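PDB 6B9R: hydroxyethylphosphonate dioxygenase from Streptomyces albus, which catalyses the iron-dependent oxidation of 2-hydroxyethylphosphonate by dioxygen, probably to hydroxymethylphosphonate. Local coordinates for residues A18-D32 / S45-T57. Residues are numbered along the deposited sequence; the frame is centred on the assembly and turned at random.
Sequences AALLRAAANDLKRND and SFGDYVSGRLPIT. With 2HE ((2-hydroxyethyl)phosphonic acid), chain Q.
F46 carries the apolar part of this contact, its ring seated as a knob among L21, R22, A25 and D32. A25 CB and L21 CG each lie 3.8 Å from F46 CZ, approaching the ring obliquely. With CG anti to its backbone N (chi1 177°), L21 also sends CD2 onto I56 CD1, 3.8 Å away, and more loosely onto Y49 CB. A18 fits its methyl against the turn that ends helix 46-51, with CB 3.3 Å from V50 O. In a small N-terminal helical bundle, the axes of helices 18-27 and 46-51 approach to 8.3 Å, their N-to-C directions 131° apart; helix 32-39 packs on F46 through A35 and L39, and helix 58-67 on I56 through I61. The polar part centres on R22, whose chain bends at chi2 and chi3 and passes V50, with R22 NE 3.7 Å from V50 CG1. Its guanidinium stands nearly upright to the F46 ring (79°), placing NH1 at the ring edge. R22 NH1 bonds D32 OD1 at 2.8 Å in a salt bridge, approaching from above the carboxylate plane. One water links D32 OD2 to G47 N. At the C-prime position of the Schellman motif ending helix 18-27, K29 closely approaches the phosphonate ligand, which R103, Y111 and N146 of the second subunit and W449 of this chain hydrogen-bond.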
ATOM      1  N   ALA A  18       5.452 -18.252  11.662  1.00 20.35           N
ATOM      2  CA  ALA A  18       6.688 -18.982  11.394  1.00 20.52           C
ATOM      3  C   ALA A  18       7.191 -18.691   9.987  1.00 25.67           C
ATOM      4  O   ALA A  18       8.395 -18.499   9.774  1.00 23.22           O
ATOM      5  CB  ALA A  18       6.468 -20.478  11.591  1.00 21.31           C
ATOM      6  N   ALA A  19       6.280 -18.641   9.012  1.00 20.01           N
ATOM      7  CA  ALA A  19       6.691 -18.332   7.647  1.00 19.61           C
ATOM      8  C   ALA A  19       7.267 -16.924   7.542  1.00 24.43           C
ATOM      9  O   ALA A  19       8.197 -16.695   6.764  1.00 19.45           O
ATOM     10  CB  ALA A  19       5.528 -18.508   6.675  1.00 21.68           C
ATOM     11  N   LEU A  20       6.728 -15.966   8.313  1.00 18.55           N
ATOM     12  CA  LEU A  20       7.290 -14.614   8.309  1.00 17.84           C
ATOM     13  C   LEU A  20       8.696 -14.589   8.877  1.00 19.10           C
ATOM     14  O   LEU A  20       9.523 -13.766   8.460  1.00 18.39           O
ATOM     15  CB  LEU A  20       6.427 -13.657   9.120  1.00 17.59           C
ATOM     16  CG  LEU A  20       5.086 -13.348   8.472  1.00 17.49           C
ATOM     17  CD1 LEU A  20       4.280 -12.483   9.406  1.00 22.45           C
ATOM     18  CD2 LEU A  20       5.267 -12.672   7.099  1.00 18.15           C
ATOM     19  N   LEU A  21       8.970 -15.453   9.852  1.00 21.21           N
ATOM     20  CA  LEU A  21      10.312 -15.501  10.425  1.00 19.61           C
ATOM     21  C   LEU A  21      11.316 -16.047   9.423  1.00 24.91           C
ATOM     22  O   LEU A  21      12.431 -15.519   9.303  1.00 18.97           O
ATOM     23  CB  LEU A  21      10.305 -16.344  11.691  1.00 18.91           C
ATOM     24  CG  LEU A  21      11.697 -16.514  12.311  1.00 18.97           C
ATOM     25  CD1 LEU A  21      12.280 -15.151  12.644  1.00 20.67           C
ATOM     26  CD2 LEU A  21      11.605 -17.392  13.549  1.00 24.76           C
ATOM     27  N   ARG A  22      10.956 -17.125   8.717  1.00 18.74           N
ATOM     28  CA  ARG A  22      11.837 -17.633   7.669  1.00 18.75           C
ATOM     29  C   ARG A  22      12.010 -16.599   6.563  1.00 18.09           C
ATOM     30  O   ARG A  22      13.120 -16.391   6.056  1.00 19.21           O
ATOM     31  CB  ARG A  22      11.286 -18.944   7.096  1.00 19.34           C
ATOM     32  CG  ARG A  22      12.006 -19.403   5.816  1.00 23.38           C
ATOM     33  CD  ARG A  22      13.474 -19.756   6.074  1.00 20.68           C
ATOM     34  NE  ARG A  22      13.605 -21.067   6.697  1.00 21.98           N
ATOM     35  CZ  ARG A  22      14.739 -21.557   7.187  1.00 23.86           C
ATOM     36  NH1 ARG A  22      15.852 -20.835   7.145  1.00 20.91           N
ATOM     37  NH2 ARG A  22      14.761 -22.769   7.729  1.00 25.01           N
ATOM     38  N   ALA A  23      10.927 -15.929   6.180  1.00 20.55           N
ATOM     39  CA  ALA A  23      11.037 -14.922   5.130  1.00 17.20           C
ATOM     40  C   ALA A  23      11.963 -13.786   5.548  1.00 16.64           C
ATOM     41  O   ALA A  23      12.746 -13.284   4.734  1.00 17.78           O
ATOM     42  CB  ALA A  23       9.647 -14.382   4.770  1.00 17.02           C
ATOM     43  N   ALA A  24      11.890 -13.364   6.814  1.00 16.62           N
ATOM     44  CA  ALA A  24      12.748 -12.274   7.272  1.00 18.33           C
ATOM     45  C   ALA A  24      14.208 -12.687   7.227  1.00 25.10           C
ATOM     46  O   ALA A  24      15.077 -11.905   6.818  1.00 16.88           O
ATOM     47  CB  ALA A  24      12.371 -11.850   8.693  1.00 18.04           C
ATOM     48  N   ALA A  25      14.493 -13.910   7.659  1.00 16.81           N
ATOM     49  CA  ALA A  25      15.863 -14.411   7.645  1.00 16.95           C
ATOM     50  C   ALA A  25      16.379 -14.545   6.217  1.00 18.44           C
ATOM     51  O   ALA A  25      17.489 -14.102   5.907  1.00 23.21           O
ATOM     52  CB  ALA A  25      15.921 -15.743   8.381  1.00 20.11           C
ATOM     53  N   ASN A  26      15.579 -15.147   5.330  1.00 20.42           N
ATOM     54  CA  ASN A  26      15.941 -15.216   3.915  1.00 16.83           C
ATOM     55  C   ASN A  26      16.263 -13.838   3.351  1.00 18.49           C
ATOM     56  O   ASN A  26      17.235 -13.670   2.605  1.00 18.44           O
ATOM     57  CB  ASN A  26      14.806 -15.835   3.102  1.00 17.46           C
ATOM     58  CG  ASN A  26      14.738 -17.337   3.219  1.00 20.41           C
ATOM     59  OD1 ASN A  26      15.642 -17.987   3.752  1.00 21.74           O
ATOM     60  ND2 ASN A  26      13.663 -17.906   2.695  1.00 20.03           N
ATOM     61  N   ASP A  27      15.422 -12.839   3.664  1.00 18.49           N
ATOM     62  CA  ASP A  27      15.601 -11.507   3.096  1.00 17.10           C
ATOM     63  C   ASP A  27      16.885 -10.844   3.579  1.00 23.13           C
ATOM     64  O   ASP A  27      17.466 -10.028   2.854  1.00 19.99           O
ATOM     65  CB  ASP A  27      14.396 -10.623   3.429  1.00 14.77           C
ATOM     66  CG  ASP A  27      13.160 -11.009   2.646  1.00 25.20           C
ATOM     67  OD1 ASP A  27      13.249 -11.893   1.774  1.00 27.28           O
ATOM     68  OD2 ASP A  27      12.097 -10.417   2.907  1.00 23.86           O
ATOM     69  N   LEU A  28      17.346 -11.188   4.779  1.00 19.24           N
ATOM     70  CA  LEU A  28      18.582 -10.660   5.331  1.00 18.54           C
ATOM     71  C   LEU A  28      19.785 -11.531   5.006  1.00 21.56           C
ATOM     72  O   LEU A  28      20.875 -11.282   5.532  1.00 20.77           O
ATOM     73  CB  LEU A  28      18.444 -10.485   6.856  1.00 15.48           C
ATOM     74  CG  LEU A  28      17.664  -9.204   7.214  1.00 18.20           C
ATOM     75  CD1 LEU A  28      17.120  -9.233   8.649  1.00 17.84           C
ATOM     76  CD2 LEU A  28      18.560  -7.988   7.039  1.00 15.67           C
ATOM     77  N   LYS A  29      19.614 -12.542   4.145  1.00 15.49           N
ATOM     78  CA  LYS A  29      20.680 -13.497   3.843  1.00 16.85           C
ATOM     79  C   LYS A  29      21.278 -14.075   5.126  1.00 18.72           C
ATOM     80  O   LYS A  29      22.500 -14.220   5.271  1.00 21.35           O
ATOM     81  CB  LYS A  29      21.747 -12.849   2.955  1.00 19.62           C
ATOM     82  CG  LYS A  29      21.179 -12.245   1.656  1.00 23.34           C
ATOM     83  CD  LYS A  29      20.351 -13.291   0.889  1.00 28.47           C
ATOM     84  CE  LYS A  29      20.059 -12.885  -0.564  1.00 30.42           C
ATOM     85  NZ  LYS A  29      19.143 -11.722  -0.659  1.00 33.35           N
ATOM     86  N   ARG A  30      20.400 -14.424   6.069  1.00 16.55           N
ATOM     87  CA  ARG A  30      20.771 -15.167   7.274  1.00 17.91           C
ATOM     88  C   ARG A  30      20.231 -16.591   7.146  1.00 18.72           C
ATOM     89  O   ARG A  30      19.013 -16.803   7.201  1.00 20.57           O
ATOM     90  CB  ARG A  30      20.215 -14.488   8.525  1.00 21.63           C
ATOM     91  CG  ARG A  30      20.552 -12.981   8.628  1.00 25.32           C
ATOM     92  CD  ARG A  30      22.068 -12.780   8.566  1.00 23.09           C
ATOM     93  NE  ARG A  30      22.567 -11.610   9.299  1.00 21.41           N
ATOM     94  CZ  ARG A  30      22.763 -10.406   8.765  1.00 18.03           C
ATOM     95  NH1 ARG A  30      23.251  -9.428   9.518  1.00 20.24           N
ATOM     96  NH2 ARG A  30      22.464 -10.169   7.488  1.00 18.90           N
ATOM     97  N   ASN A  31      21.118 -17.567   6.970  1.00 18.06           N
ATOM     98  CA  ASN A  31      20.642 -18.939   6.953  1.00 18.70           C
ATOM     99  C   ASN A  31      20.435 -19.387   8.397  1.00 19.12           C
ATOM    100  O   ASN A  31      20.573 -18.599   9.337  1.00 18.91           O
ATOM    101  CB  ASN A  31      21.583 -19.837   6.152  1.00 20.27           C
ATOM    102  CG  ASN A  31      22.969 -19.941   6.758  1.00 19.95           C
ATOM    103  OD1 ASN A  31      23.203 -19.532   7.896  1.00 24.64           O
ATOM    104  ND2 ASN A  31      23.895 -20.520   5.997  1.00 22.55           N
ATOM    105  N   ASP A  32      20.113 -20.666   8.592  1.00 19.75           N
ATOM    106  CA  ASP A  32      19.745 -21.148   9.920  1.00 20.21           C
ATOM    107  C   ASP A  32      20.835 -20.833  10.946  1.00 27.76           C
ATOM    108  O   ASP A  32      20.551 -20.304  12.027  1.00 20.85           O
ATOM    109  CB  ASP A  32      19.467 -22.652   9.863  1.00 23.46           C
ATOM    110  CG  ASP A  32      18.217 -22.989   9.057  1.00 38.25           C
ATOM    111  OD1 ASP A  32      18.034 -22.421   7.957  1.00 41.39           O
ATOM    112  OD2 ASP A  32      17.424 -23.836   9.518  1.00 47.61           O
ATOM    113  N   SER A  45      18.621 -24.817  16.261  1.00 26.20           N
ATOM    114  CA  SER A  45      17.214 -24.723  16.638  1.00 25.33           C
ATOM    115  C   SER A  45      16.343 -23.929  15.665  1.00 28.29           C
ATOM    116  O   SER A  45      15.115 -23.974  15.797  1.00 26.54           O
ATOM    117  CB  SER A  45      17.077 -24.100  18.032  1.00 27.38           C
ATOM    118  OG  SER A  45      17.515 -22.749  18.031  1.00 24.76           O
ATOM    119  N   PHE A  46      16.920 -23.211  14.697  1.00 24.84           N
ATOM    120  CA  PHE A  46      16.106 -22.274  13.922  1.00 23.58           C
ATOM    121  C   PHE A  46      14.979 -22.996  13.191  1.00 27.71           C
ATOM    122  O   PHE A  46      13.857 -22.478  13.093  1.00 24.87           O
ATOM    123  CB  PHE A  46      16.979 -21.483  12.940  1.00 24.31           C
ATOM    124  CG  PHE A  46      16.285 -20.273  12.349  1.00 21.84           C
ATOM    125  CD1 PHE A  46      15.935 -19.191  13.153  1.00 20.08           C
ATOM    126  CD2 PHE A  46      15.989 -20.213  10.992  1.00 23.16           C
ATOM    127  CE1 PHE A  46      15.293 -18.073  12.611  1.00 20.50           C
ATOM    128  CE2 PHE A  46      15.342 -19.094  10.450  1.00 20.44           C
ATOM    129  CZ  PHE A  46      15.009 -18.031  11.262  1.00 19.26           C
ATOM    130  N   GLY A  47      15.251 -24.207  12.700  1.00 26.44           N
ATOM    131  CA  GLY A  47      14.220 -24.987  12.041  1.00 25.47           C
ATOM    132  C   GLY A  47      13.041 -25.317  12.936  1.00 30.35           C
ATOM    133  O   GLY A  47      11.926 -25.502  12.447  1.00 33.41           O
ATOM    134  N   ASP A  48      13.261 -25.388  14.254  1.00 25.09           N
ATOM    135  CA  ASP A  48      12.143 -25.648  15.161  1.00 27.96           C
ATOM    136  C   ASP A  48      11.218 -24.444  15.291  1.00 29.90           C
ATOM    137  O   ASP A  48      10.015 -24.610  15.530  1.00 30.86           O
ATOM    138  CB  ASP A  48      12.662 -26.057  16.529  1.00 33.11           C
ATOM    139  CG  ASP A  48      13.416 -27.370  16.488  1.00 43.34           C
ATOM    140  OD1 ASP A  48      12.892 -28.336  15.895  1.00 45.02           O
ATOM    141  OD2 ASP A  48      14.538 -27.425  17.018  1.00 50.07           O
ATOM    142  N   TYR A  49      11.753 -23.233  15.151  1.00 27.47           N
ATOM    143  CA  TYR A  49      10.903 -22.046  15.165  1.00 22.25           C
ATOM    144  C   TYR A  49      10.208 -21.847  13.827  1.00 27.90           C
ATOM    145  O   TYR A  49       9.052 -21.407  13.775  1.00 29.15           O
ATOM    146  CB  TYR A  49      11.736 -20.815  15.516  1.00 22.51           C
ATOM    147  CG  TYR A  49      12.250 -20.857  16.920  1.00 24.14           C
ATOM    148  CD1 TYR A  49      11.445 -20.457  17.978  1.00 22.10           C
ATOM    149  CD2 TYR A  49      13.520 -21.340  17.202  1.00 29.22           C
ATOM    150  CE1 TYR A  49      11.895 -20.505  19.269  1.00 27.16           C
ATOM    151  CE2 TYR A  49      13.982 -21.402  18.500  1.00 27.83           C
ATOM    152  CZ  TYR A  49      13.164 -20.975  19.529  1.00 35.56           C
ATOM    153  OH  TYR A  49      13.602 -21.021  20.827  1.00 41.00           O
ATOM    154  N   VAL A  50      10.904 -22.154  12.739  1.00 21.84           N
ATOM    155  CA  VAL A  50      10.325 -21.981  11.416  1.00 24.49           C
ATOM    156  C   VAL A  50       9.304 -23.074  11.106  1.00 30.68           C
ATOM    157  O   VAL A  50       8.344 -22.834  10.368  1.00 32.86           O
ATOM    158  CB  VAL A  50      11.460 -21.921  10.383  1.00 33.12           C
ATOM    159  CG1 VAL A  50      10.944 -22.218   8.992  1.00 39.34           C
ATOM    160  CG2 VAL A  50      12.121 -20.543  10.430  1.00 28.99           C
ATOM    161  N   SER A  51       9.461 -24.264  11.684  1.00 34.38           N
ATOM    162  CA  SER A  51       8.524 -25.348  11.420  1.00 39.83           C
ATOM    163  C   SER A  51       7.302 -25.305  12.320  1.00 46.87           C
ATOM    164  O   SER A  51       6.294 -25.942  11.997  1.00 45.00           O
ATOM    165  CB  SER A  51       9.210 -26.700  11.600  1.00 31.65           C
ATOM    166  OG  SER A  51       9.345 -26.990  12.980  1.00 36.40           O
ATOM    167  N   GLY A  52       7.381 -24.614  13.454  1.00 43.61           N
ATOM    168  CA  GLY A  52       6.292 -24.558  14.403  1.00 43.30           C
ATOM    169  C   GLY A  52       6.471 -25.419  15.632  1.00 45.39           C
ATOM    170  O   GLY A  52       5.619 -25.369  16.528  1.00 47.15           O
ATOM    171  N   ARG A  53       7.550 -26.210  15.704  1.00 44.61           N
ATOM    172  CA  ARG A  53       7.785 -27.048  16.878  1.00 45.20           C
ATOM    173  C   ARG A  53       8.012 -26.210  18.132  1.00 41.64           C
ATOM    174  O   ARG A  53       7.713 -26.659  19.244  1.00 45.93           O
ATOM    175  CB  ARG A  53       8.983 -27.975  16.639  1.00 52.23           C
ATOM    176  CG  ARG A  53       9.289 -28.907  17.809  1.00 63.54           C
ATOM    177  CD  ARG A  53      10.783 -29.017  18.076  1.00 71.98           C
ATOM    178  NE  ARG A  53      11.071 -29.447  19.443  1.00 77.30           N
ATOM    179  CZ  ARG A  53      12.297 -29.613  19.933  1.00 81.50           C
ATOM    180  NH1 ARG A  53      12.463 -30.006  21.189  1.00 83.36           N
ATOM    181  NH2 ARG A  53      13.356 -29.392  19.167  1.00 81.45           N
ATOM    182  N   LEU A  54       8.548 -25.000  17.978  1.00 32.39           N
ATOM    183  CA  LEU A  54       8.695 -24.087  19.094  1.00 31.21           C
ATOM    184  C   LEU A  54       7.929 -22.799  18.819  1.00 30.91           C
ATOM    185  O   LEU A  54       7.985 -22.272  17.703  1.00 30.37           O
ATOM    186  CB  LEU A  54      10.167 -23.752  19.359  1.00 34.49           C
ATOM    187  CG  LEU A  54      11.050 -24.897  19.852  1.00 39.08           C
ATOM    188  CD1 LEU A  54      12.492 -24.454  19.867  1.00 31.23           C
ATOM    189  CD2 LEU A  54      10.617 -25.347  21.239  1.00 43.55           C
ATOM    190  N   PRO A  55       7.217 -22.266  19.806  1.00 31.99           N
ATOM    191  CA  PRO A  55       6.443 -21.048  19.569  1.00 29.87           C
ATOM    192  C   PRO A  55       7.364 -19.856  19.407  1.00 29.20           C
ATOM    193  O   PRO A  55       8.456 -19.796  19.978  1.00 27.62           O
ATOM    194  CB  PRO A  55       5.581 -20.912  20.829  1.00 28.97           C
ATOM    195  CG  PRO A  55       5.995 -22.051  21.749  1.00 33.36           C
ATOM    196  CD  PRO A  55       7.276 -22.606  21.236  1.00 35.05           C
ATOM    197  N   ILE A  56       6.918 -18.902  18.603  1.00 24.26           N
ATOM    198  CA  ILE A  56       7.634 -17.649  18.447  1.00 24.07           C
ATOM    199  C   ILE A  56       7.048 -16.664  19.446  1.00 30.19           C
ATOM    200  O   ILE A  56       5.866 -16.314  19.363  1.00 34.34           O
ATOM    201  CB  ILE A  56       7.531 -17.130  17.009  1.00 19.31           C
ATOM    202  CG1 ILE A  56       8.290 -18.075  16.086  1.00 21.10           C
ATOM    203  CG2 ILE A  56       8.088 -15.705  16.913  1.00 19.48           C
ATOM    204  CD1 ILE A  56       8.014 -17.797  14.637  1.00 21.54           C
ATOM    205  N   THR A  57       7.860 -16.244  20.409  1.00 25.32           N
ATOM    206  CA  THR A  57       7.353 -15.417  21.490  1.00 25.87           C
ATOM    207  C   THR A  57       7.554 -13.939  21.180  1.00 23.96           C
ATOM    208  O   THR A  57       8.292 -13.555  20.270  1.00 19.66           O
ATOM    209  CB  THR A  57       8.035 -15.776  22.810  1.00 25.77           C
ATOM    210  OG1 THR A  57       9.441 -15.517  22.713  1.00 24.62           O
ATOM    211  CG2 THR A  57       7.819 -17.239  23.124  1.00 29.25           C
TER
HETATM  212  O3  2HE Q 502      21.426 -16.776  -3.848  1.00 25.87           O
HETATM  213  P   2HE Q 502      21.575 -15.197  -3.624  1.00 38.97           P
HETATM  214  O1  2HE Q 502      20.319 -14.470  -4.024  1.00 35.75           O
HETATM  215  O2  2HE Q 502      21.909 -14.976  -2.065  1.00 29.46           O
HETATM  216  CA  2HE Q 502      22.887 -14.511  -4.645  1.00 33.21           C
HETATM  217  CB  2HE Q 502      22.775 -13.010  -4.464  1.00 34.32           C
HETATM  218  O4  2HE Q 502      21.448 -12.598  -4.808  1.00 42.22           O
HETATM  219  O   HOH W   1      17.703 -25.608  11.866  1.00 27.39           O